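Local coordinates for class II aldolase/adducin domain protein (Pseudomonas syringae pv. phaseolicola 1448A, PDB 3OCR) that has no established specific function but adopts the class II aldolase/adducin fold and probably acts as a metal-dependent lyase, at residues A[42-46]-A[78-82]; A[56-61]-A[123-129]; A[134-140]-A[186-192]. All coordinates share one frame; numbering follows the deposited sequence.

Contact 1 (A[42-46]-A[78-82]); sequences YRLAA and FDEIT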
loop_
_atom_site.group_PDB
_atom_site.type_symbol
_atom_site.label_atom_id
_atom_site.label_comp_id
_atom_site.label_asym_id
_atom_site.label_seq_id
_atom_site.Cartn_x
_atom_site.Cartn_y
_atom_site.Cartn_z
ATOM N N TYR A 42 20.518 6.609 5.352
ATOM C CA TYR A 42 19.467 7.600 5.061
ATOM C C TYR A 42 18.685 7.332 3.767
ATOM O O TYR A 42 17.461 7.317 3.786
ATOM C CB TYR A 42 20.036 9.021 5.059
ATOM C CG TYR A 42 20.197 9.657 6.421
ATOM C CD1 TYR A 42 19.109 10.293 7.036
ATOM C CD2 TYR A 42 21.453 9.664 7.085
ATOM C CE1 TYR A 42 19.238 10.922 8.249
ATOM C CE2 TYR A 42 21.595 10.298 8.315
ATOM C CZ TYR A 42 20.468 10.909 8.898
ATOM O OH TYR A 42 20.544 11.535 10.101
ATOM N N ARG A 43 19.392 7.147 2.649
ATOM C CA ARG A 43 18.783 6.775 1.379
ATOM C C ARG A 43 18.032 5.453 1.341
ATOM O O ARG A 43 17.041 5.328 0.619
ATOM C CB ARG A 43 19.857 6.734 0.272
ATOM C CG ARG A 43 20.641 8.019 0.173
ATOM C CD ARG A 43 19.917 9.040 -0.681
ATOM N NE ARG A 43 20.794 10.155 -1.024
ATOM C CZ ARG A 43 21.033 10.593 -2.257
ATOM N NH1 ARG A 43 20.440 10.049 -3.307
ATOM N NH2 ARG A 43 21.844 11.616 -2.425
ATOM N N LEU A 44 18.528 4.457 2.066
ATOM C CA LEU A 44 17.836 3.164 2.177
ATOM C C LEU A 44 16.494 3.318 2.896
ATOM O O LEU A 44 15.484 2.706 2.503
ATOM C CB LEU A 44 18.698 2.138 2.938
ATOM C CG LEU A 44 19.848 1.542 2.136
ATOM C CD1 LEU A 44 20.869 0.871 3.062
ATOM C CD2 LEU A 44 19.305 0.538 1.116
ATOM N N ALA A 45 16.500 4.156 3.927
ATOM C CA ALA A 45 15.290 4.408 4.733
ATOM C C ALA A 45 14.255 5.115 3.857
ATOM O O ALA A 45 13.052 4.874 3.980
ATOM C CB ALA A 45 15.624 5.259 5.965
ATOM N N ALA A 46 14.748 5.970 2.957
ATOM C CA ALA A 46 13.900 6.663 2.008
ATOM C C ALA A 46 13.343 5.667 1.009
ATOM O O ALA A 46 12.139 5.644 0.776
ATOM C CB ALA A 46 14.676 7.805 1.307
ATOM N N PHE A 78 15.760 12.631 3.607
ATOM C CA PHE A 78 16.618 11.439 3.671
ATOM C C PHE A 78 17.160 11.123 2.292
ATOM O O PHE A 78 18.284 10.648 2.147
ATOM C CB PHE A 78 15.819 10.255 4.206
ATOM C CG PHE A 78 15.727 10.211 5.721
ATOM C CD1 PHE A 78 15.760 11.391 6.476
ATOM C CD2 PHE A 78 15.620 9.002 6.382
ATOM C CE1 PHE A 78 15.678 11.360 7.876
ATOM C CE2 PHE A 78 15.528 8.947 7.796
ATOM C CZ PHE A 78 15.558 10.136 8.536
ATOM N N ASP A 79 16.333 11.435 1.298
ATOM C CA ASP A 79 16.576 11.270 -0.122
ATOM C C ASP A 79 17.694 12.144 -0.669
ATOM O O ASP A 79 18.137 11.959 -1.801
ATOM C CB ASP A 79 15.300 11.715 -0.839
ATOM C CG ASP A 79 14.786 10.681 -1.780
ATOM O OD1 ASP A 79 15.493 9.673 -1.990
ATOM O OD2 ASP A 79 13.674 10.862 -2.311
ATOM N N GLU A 80 18.100 13.138 0.107
ATOM C CA GLU A 80 19.028 14.148 -0.376
ATOM C C GLU A 80 20.375 13.978 0.286
ATOM O O GLU A 80 21.348 14.627 -0.086
ATOM C CB GLU A 80 18.492 15.556 -0.094
ATOM C CG GLU A 80 17.262 15.940 -0.907
ATOM C CD GLU A 80 16.669 17.274 -0.463
ATOM O OE1 GLU A 80 16.461 17.489 0.757
ATOM O OE2 GLU A 80 16.396 18.103 -1.343
ATOM N N ILE A 81 20.436 13.093 1.270
ATOM C CA ILE A 81 21.626 12.989 2.100
ATOM C C ILE A 81 22.766 12.366 1.288
ATOM O O ILE A 81 22.538 11.437 0.504
ATOM C CB ILE A 81 21.359 12.180 3.356
ATOM C CG1 ILE A 81 20.137 12.755 4.124
ATOM C CG2 ILE A 81 22.636 12.084 4.235
ATOM C CD1 ILE A 81 20.222 14.262 4.504
ATOM N N THR A 82 23.968 12.899 1.470
ATOM C CA THR A 82 25.166 12.373 0.820
ATOM C C THR A 82 26.300 12.311 1.845
ATOM O O THR A 82 26.270 13.010 2.852
ATOM C CB THR A 82 25.647 13.279 -0.334
ATOM O OG1 THR A 82 26.103 14.510 0.217
ATOM C CG2 THR A 82 24.536 13.568 -1.349
HETATM O O HOH W 1 16.962 7.024 -1.602
#
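The guanidinium group of R43 grips the backbone of residues 78-82. Its NE donates to I81 O at 2.6 Å, with an N-H...O angle of 156°. This oxygen lies close to the guanidinium plane, and NE lies in the plane of the I81 carbonyl. R43 NH2 reaches the same oxygen by a second, weak bond. D79 O is stacked over one face of the group, 3.1 Å above its plane, and not hydrogen-bonded. R43 gets there by a bend at chi2 (-84°), which lays the chain over the loop, near F78 O.

One helical position earlier, Y42 meets F78 edge to face. The CD1 and CE1 edge of Y42 points at the F78 ring. The centroids are 4.7 Å apart and the planes stand at 81°. A45 CB touches the edge of F78, with CD2 at 3.8 Å. I81 packs against the root of Y42, CB to CB at 3.8 Å. One water donates to both R43 O and D79 OD1 and bridges the helix to the D79 side chain.

Further out, Y42 OH is hydrogen-bonded to F58 N and N72 N, which fixes the far end of its ring. The F78 ring meets F58 edge to face. E80 OE2 makes a salt bridge to R262 of the second subunit.

This joins the end of helix 29-47 to the loop between strands 68-71 and 87-90. Its chemistry is split: an aromatic cluster inside, and an arginine on loop backbone outside. R43 would probably polarise the I81 carbonyl, which takes two N-H groups from it, one of them weakly.

Contact 2 (A[56-61]-A[123-129]); sequences THFSAR and QAVLHTH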
loop_
_atom_site.group_PDB
_atom_site.type_symbol
_atom_site.label_atom_id
_atom_site.label_comp_id
_atom_site.label_asym_id
_atom_site.label_seq_id
_atom_site.Cartn_x
_atom_site.Cartn_y
_atom_site.Cartn_z
ATOM N N THR A 56 12.872 13.021 12.365
ATOM C CA THR A 56 13.692 11.822 12.639
ATOM C C THR A 56 15.093 11.829 12.007
ATOM O O THR A 56 15.349 12.484 11.006
ATOM C CB THR A 56 12.953 10.467 12.388
ATOM O OG1 THR A 56 13.118 10.034 11.029
ATOM C CG2 THR A 56 11.472 10.564 12.775
ATOM N N HIS A 57 15.991 11.074 12.629
ATOM C CA HIS A 57 17.411 11.204 12.406
ATOM C C HIS A 57 18.148 9.910 12.663
ATOM O O HIS A 57 17.735 9.104 13.513
ATOM C CB HIS A 57 17.966 12.264 13.348
ATOM C CG HIS A 57 17.285 13.590 13.220
ATOM N ND1 HIS A 57 17.570 14.471 12.200
ATOM C CD2 HIS A 57 16.311 14.171 13.962
ATOM C CE1 HIS A 57 16.803 15.539 12.321
ATOM N NE2 HIS A 57 16.031 15.383 13.380
ATOM N N PHE A 58 19.225 9.720 11.913
ATOM C CA PHE A 58 20.182 8.631 12.157
ATOM C C PHE A 58 21.521 9.250 12.530
ATOM O O PHE A 58 22.005 10.126 11.814
ATOM C CB PHE A 58 20.381 7.789 10.894
ATOM C CG PHE A 58 19.148 7.091 10.400
ATOM C CD1 PHE A 58 18.031 6.924 11.211
ATOM C CD2 PHE A 58 19.138 6.524 9.127
ATOM C CE1 PHE A 58 16.915 6.264 10.745
ATOM C CE2 PHE A 58 18.012 5.847 8.660
ATOM C CZ PHE A 58 16.903 5.712 9.491
ATOM N N SER A 59 22.156 8.775 13.600
ATOM C CA SER A 59 23.496 9.289 13.956
ATOM C C SER A 59 24.531 8.161 13.963
ATOM O O SER A 59 24.175 6.998 14.196
ATOM C CB SER A 59 23.470 9.989 15.320
ATOM O OG SER A 59 23.067 9.089 16.332
ATOM N N ALA A 60 25.791 8.514 13.696
ATOM C CA ALA A 60 26.933 7.605 13.818
ATOM C C ALA A 60 28.115 8.309 14.476
ATOM O O ALA A 60 28.384 9.475 14.183
ATOM C CB ALA A 60 27.363 7.102 12.432
ATOM N N ARG A 61 28.843 7.590 15.323
ATOM C CA ARG A 61 30.087 8.097 15.846
ATOM C C ARG A 61 31.174 8.115 14.761
ATOM O O ARG A 61 31.312 7.164 13.991
ATOM C CB ARG A 61 30.565 7.298 17.054
ATOM C CG ARG A 61 31.753 8.034 17.749
ATOM C CD ARG A 61 32.337 7.233 18.837
ATOM N NE ARG A 61 33.275 7.982 19.696
ATOM C CZ ARG A 61 34.569 8.181 19.438
ATOM N NH1 ARG A 61 35.121 7.760 18.306
ATOM N NH2 ARG A 61 35.322 8.833 20.317
ATOM N N GLN A 123 27.812 2.581 18.085
ATOM C CA GLN A 123 28.419 3.479 17.120
ATOM C C GLN A 123 27.352 4.114 16.209
ATOM O O GLN A 123 27.657 5.017 15.414
ATOM C CB GLN A 123 29.425 2.728 16.269
ATOM C CG GLN A 123 30.577 2.053 17.076
ATOM C CD GLN A 123 31.431 3.043 17.815
ATOM O OE1 GLN A 123 31.485 3.017 19.049
ATOM N NE2 GLN A 123 32.093 3.946 17.080
ATOM N N ALA A 124 26.112 3.643 16.312
ATOM C CA ALA A 124 25.034 4.194 15.480
ATOM C C ALA A 124 23.730 4.121 16.218
ATOM O O ALA A 124 23.480 3.132 16.902
ATOM C CB ALA A 124 24.928 3.469 14.162
ATOM N N VAL A 125 22.921 5.179 16.088
ATOM C CA VAL A 125 21.605 5.230 16.738
ATOM C C VAL A 125 20.583 5.718 15.713
ATOM O O VAL A 125 20.716 6.824 15.163
ATOM C CB VAL A 125 21.593 6.135 17.998
ATOM C CG1 VAL A 125 20.169 6.187 18.641
ATOM C CG2 VAL A 125 22.641 5.649 19.033
ATOM N N LEU A 126 19.586 4.883 15.456
ATOM C CA LEU A 126 18.534 5.165 14.488
ATOM C C LEU A 126 17.197 5.365 15.142
ATOM O O LEU A 126 16.781 4.578 15.997
ATOM C CB LEU A 126 18.420 3.999 13.517
ATOM C CG LEU A 126 19.725 3.467 12.894
ATOM C CD1 LEU A 126 19.446 2.273 11.989
ATOM C CD2 LEU A 126 20.508 4.536 12.153
ATOM N N HIS A 127 16.472 6.386 14.712
ATOM C CA HIS A 127 15.142 6.558 15.245
ATOM C C HIS A 127 14.153 6.763 14.105
ATOM O O HIS A 127 14.417 7.564 13.216
ATOM C CB HIS A 127 15.114 7.741 16.221
ATOM C CG HIS A 127 13.733 8.145 16.607
ATOM N ND1 HIS A 127 12.830 7.261 17.161
ATOM C CD2 HIS A 127 13.081 9.324 16.478
ATOM C CE1 HIS A 127 11.689 7.887 17.381
ATOM N NE2 HIS A 127 11.815 9.140 16.977
ATOM N N THR A 128 13.039 6.030 14.095
ATOM C CA THR A 128 12.043 6.208 13.003
ATOM C C THR A 128 10.623 6.438 13.496
ATOM O O THR A 128 10.262 6.073 14.644
ATOM C CB THR A 128 12.003 5.021 11.977
ATOM O OG1 THR A 128 11.695 3.820 12.666
ATOM C CG2 THR A 128 13.341 4.827 11.219
ATOM N N HIS A 129 9.824 7.049 12.606
ATOM C CA HIS A 129 8.404 7.286 12.831
ATOM C C HIS A 129 7.607 6.698 11.685
ATOM O O HIS A 129 7.062 7.442 10.872
ATOM C CB HIS A 129 8.088 8.777 12.841
ATOM C CG HIS A 129 8.568 9.517 14.046
ATOM N ND1 HIS A 129 8.556 10.896 14.101
ATOM C CD2 HIS A 129 9.048 9.094 15.239
ATOM C CE1 HIS A 129 9.026 11.290 15.272
ATOM N NE2 HIS A 129 9.333 10.217 15.979
HETATM O O HOH W 2 11.082 8.161 10.356
#
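L126 CD2 lies over the face of the F58 ring, 3.8 Å from its centroid and 30° off the ring normal. The two side chains cross at an angle, and CD2 also presses on the root of the ring, 3.4 Å from F58 CG. T128 CG2 comes to the same ring at its edge, 3.9 Å from F58 CE1. F58 CG is anti to the carbonyl carbon (chi1 -62°), which turns one face of the ring to L126 and its edge to T128. Helix 29-47 packs on F58, and helix 199-219 packs on L126 and T128.

S59 and V125 point to the opposite face of the sheet. S59 OG lies beside V125 CB and is hydrogen-bonded to H116 and H112 of helix 110-118. V125 packs on that helix too.

These residues form the antiparallel pairing of strands 58-61 and 124-128, central strands of the aldolase/adducin sheet. S59 and V125 are a hydrogen-bonded pair, with S59 N to V125 O at 2.9 Å and nearly straight. R61 N to Q123 O and H127 N to H57 O extend the pairing at its two ends. On the far side of strand 124-128, Q123 and A124 both face G196 in a classic beta bulge. At the other end of this strand, H127 and H129 form an HxH pair, consistent with the metal-binding histidines of class II aldolases.

Past the strand end, T56 and H129 run alongside in opposite directions. T56 CG2 sits over the imidazole face, 3.4 Å from the centroid and 19° off the normal. A water joins T56 OG1 to H129 N. H129 ND1 is hydrogen-bonded to D52, and H127 ND1 to L192 O, which fixes the rotation of both rings. H127 NE2 and H129 NE2 are 2.9 Å apart.

Contact 3 (A[134-140]-A[186-192]); sequences IAVSAQK and ILRNHGL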
loop_
_atom_site.group_PDB
_atom_site.type_symbol
_atom_site.label_atom_id
_atom_site.label_comp_id
_atom_site.label_asym_id
_atom_site.label_seq_id
_atom_site.Cartn_x
_atom_site.Cartn_y
_atom_site.Cartn_z
ATOM N N ILE A 134 5.119 3.037 14.852
ATOM C CA ILE A 134 4.354 3.838 15.802
ATOM C C ILE A 134 3.110 3.068 16.259
ATOM O O ILE A 134 2.782 3.060 17.435
ATOM C CB ILE A 134 3.994 5.213 15.232
ATOM C CG1 ILE A 134 5.271 5.966 14.801
ATOM C CG2 ILE A 134 3.170 6.017 16.220
ATOM C CD1 ILE A 134 4.973 7.229 14.076
ATOM N N ALA A 135 2.447 2.374 15.327
ATOM C CA ALA A 135 1.246 1.622 15.657
ATOM C C ALA A 135 1.521 0.572 16.739
ATOM O O ALA A 135 0.786 0.453 17.765
ATOM C CB ALA A 135 0.678 0.960 14.370
ATOM N N VAL A 136 2.562 -0.219 16.513
ATOM C CA VAL A 136 2.978 -1.175 17.556
ATOM C C VAL A 136 3.376 -0.463 18.854
ATOM O O VAL A 136 3.000 -0.929 19.963
ATOM C CB VAL A 136 4.083 -2.168 17.089
ATOM C CG1 VAL A 136 4.496 -3.057 18.270
ATOM C CG2 VAL A 136 3.571 -3.069 15.932
ATOM N N SER A 137 4.110 0.647 18.729
ATOM C CA SER A 137 4.425 1.500 19.888
ATOM C C SER A 137 3.183 1.853 20.709
ATOM O O SER A 137 3.265 1.948 21.930
ATOM C CB SER A 137 5.095 2.805 19.466
ATOM O OG SER A 137 6.146 2.577 18.541
ATOM N N ALA A 138 2.057 2.075 20.027
ATOM C CA ALA A 138 0.844 2.604 20.666
ATOM C C ALA A 138 0.002 1.551 21.388
ATOM O O ALA A 138 -1.062 1.876 21.941
ATOM C CB ALA A 138 -0.004 3.337 19.636
ATOM N N GLN A 139 0.451 0.294 21.385
ATOM C CA GLN A 139 -0.341 -0.810 21.963
ATOM C C GLN A 139 0.196 -1.319 23.312
ATOM O O GLN A 139 1.413 -1.481 23.475
ATOM C CB GLN A 139 -0.432 -1.979 20.958
ATOM C CG GLN A 139 -1.029 -1.566 19.604
ATOM C CD GLN A 139 -1.050 -2.677 18.578
ATOM O OE1 GLN A 139 -0.477 -3.765 18.771
ATOM N NE2 GLN A 139 -1.653 -2.382 17.443
ATOM N N LYS A 140 -0.719 -1.646 24.241
ATOM C CA LYS A 140 -0.350 -2.049 25.593
ATOM C C LYS A 140 0.714 -3.120 25.640
ATOM O O LYS A 140 1.713 -2.985 26.354
ATOM C CB LYS A 140 -1.590 -2.528 26.399
ATOM C CG LYS A 140 -2.621 -1.452 26.600
ATOM C CD LYS A 140 -3.802 -1.991 27.450
ATOM C CE LYS A 140 -4.969 -0.994 27.464
ATOM N NZ LYS A 140 -4.532 0.415 27.796
ATOM N N ILE A 186 11.382 0.359 21.994
ATOM C CA ILE A 186 10.148 0.876 21.476
ATOM C C ILE A 186 9.800 2.094 22.327
ATOM O O ILE A 186 9.610 2.013 23.564
ATOM C CB ILE A 186 9.035 -0.229 21.409
ATOM C CG1 ILE A 186 9.397 -1.244 20.318
ATOM C CG2 ILE A 186 7.655 0.383 21.144
ATOM C CD1 ILE A 186 8.428 -2.478 20.217
ATOM N N LEU A 187 9.749 3.237 21.665
ATOM C CA LEU A 187 9.368 4.477 22.332
ATOM C C LEU A 187 7.845 4.539 22.243
ATOM O O LEU A 187 7.288 4.811 21.192
ATOM C CB LEU A 187 10.034 5.678 21.626
ATOM C CG LEU A 187 11.557 5.606 21.500
ATOM C CD1 LEU A 187 12.057 6.559 20.419
ATOM C CD2 LEU A 187 12.267 5.878 22.842
ATOM N N ARG A 188 7.168 4.205 23.348
ATOM C CA ARG A 188 5.732 4.082 23.323
ATOM C C ARG A 188 5.074 5.372 22.823
ATOM O O ARG A 188 5.500 6.487 23.181
ATOM C CB ARG A 188 5.162 3.720 24.728
ATOM C CG ARG A 188 5.565 2.361 25.286
ATOM C CD ARG A 188 4.692 2.088 26.508
ATOM N NE ARG A 188 5.184 1.001 27.343
ATOM C CZ ARG A 188 4.861 -0.279 27.197
ATOM N NH1 ARG A 188 4.042 -0.675 26.222
ATOM N NH2 ARG A 188 5.367 -1.177 28.041
ATOM N N ASN A 189 4.037 5.184 22.006
ATOM C CA ASN A 189 3.272 6.228 21.334
ATOM C C ASN A 189 4.165 7.139 20.514
ATOM O O ASN A 189 3.858 8.307 20.339
ATOM C CB ASN A 189 2.502 7.073 22.342
ATOM C CG ASN A 189 1.619 6.226 23.239
ATOM O OD1 ASN A 189 1.982 5.986 24.379
ATOM N ND2 ASN A 189 0.477 5.740 22.716
ATOM N N HIS A 190 5.300 6.648 20.064
ATOM C CA HIS A 190 6.243 7.605 19.514
ATOM C C HIS A 190 6.934 7.033 18.301
ATOM O O HIS A 190 6.926 7.679 17.251
ATOM C CB HIS A 190 7.207 8.098 20.630
ATOM C CG HIS A 190 8.232 9.098 20.174
ATOM N ND1 HIS A 190 9.207 9.595 21.012
ATOM C CD2 HIS A 190 8.445 9.678 18.966
ATOM C CE1 HIS A 190 9.963 10.452 20.344
ATOM N NE2 HIS A 190 9.528 10.510 19.097
ATOM N N GLY A 191 7.508 5.834 18.422
ATOM C CA GLY A 191 8.159 5.144 17.290
ATOM C C GLY A 191 9.253 4.159 17.735
ATOM O O GLY A 191 9.197 3.564 18.838
ATOM N N LEU A 192 10.252 3.968 16.883
ATOM C CA LEU A 192 11.228 2.905 17.127
ATOM C C LEU A 192 12.630 3.461 17.237
ATOM O O LEU A 192 12.974 4.429 16.549
ATOM C CB LEU A 192 11.183 1.844 16.012
ATOM C CG LEU A 192 9.848 1.205 15.590
ATOM C CD1 LEU A 192 10.089 0.370 14.336
ATOM C CD2 LEU A 192 9.211 0.369 16.707
HETATM O O HOH W 3 3.684 0.205 23.602
#
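S137 and I134, in helix 131-137, meet N189 and G191 at the tight end of a beta hairpin made by strands 184-187 and 191-196. The hairpin carries a classic beta bulge: H190 and G191 both face L187. G191 has backbone angles (154°/-150°) that suit glycine, and its CA faces I134.

Both direct hydrogen bonds are weak. N189 N donates to S137 O at 3.3 Å, long but nearly straight at 167°. S137 O also receives a CA-H...O contact from R188. R188 NH1 bonds to K140 O, also at 3.3 Å. A water gathers this corner. It donates to S137 O and Q139 O and accepts from R188 NH1, the last at 2.8 Å. The R188 chain runs extended from CG to NE, which carries the guanidinium out to K140 O and the water. The carbonyls at the helix end and just beyond it probably suit its positive charge.

The apolar contacts centre on I186. Its CG2 packs on S137 CA at 3.6 Å, and I186 CD1 reaches V136 CG1 more loosely. I186 also packs on strand 157-160, while V136 packs on helix 199-219. Other side-chain carbons rest on backbone carbonyls. I134 CG1 lies on the bulge, 3.4 Å from H190 O, and S137 CB lies against L187 O.

The second subunit borders this corner. K140 NZ is hydrogen-bonded to its L227 O. N189 turns its amide the same way: ND2 passes 3.8 Å from A138 CA and bonds to V228 O and I146 O of the second subunit.

Overall arrangement
Contact 2 lies between the other two in the fold. Its centre is 12 Å from that of contact 1 and 17 Å from that of contact 3. Contacts 1 and 3 do not touch: their nearest atoms are about 10 Å apart. Y42 OH lies 2.7 Å from F58 O, probably a hydrogen bond, and ties contact 1 to strand 58-61. Strand 124-128 pairs with strand 191-196, where T128 N meets L192 O at 2.9 Å. Beside this junction, H190 of contact 3 joins H127 and H129 of contact 2; H129 NE2 and H190 NE2 are 3.1 Å apart. This cluster probably marks the metal site expected for the family. All three contacts reach the second subunit.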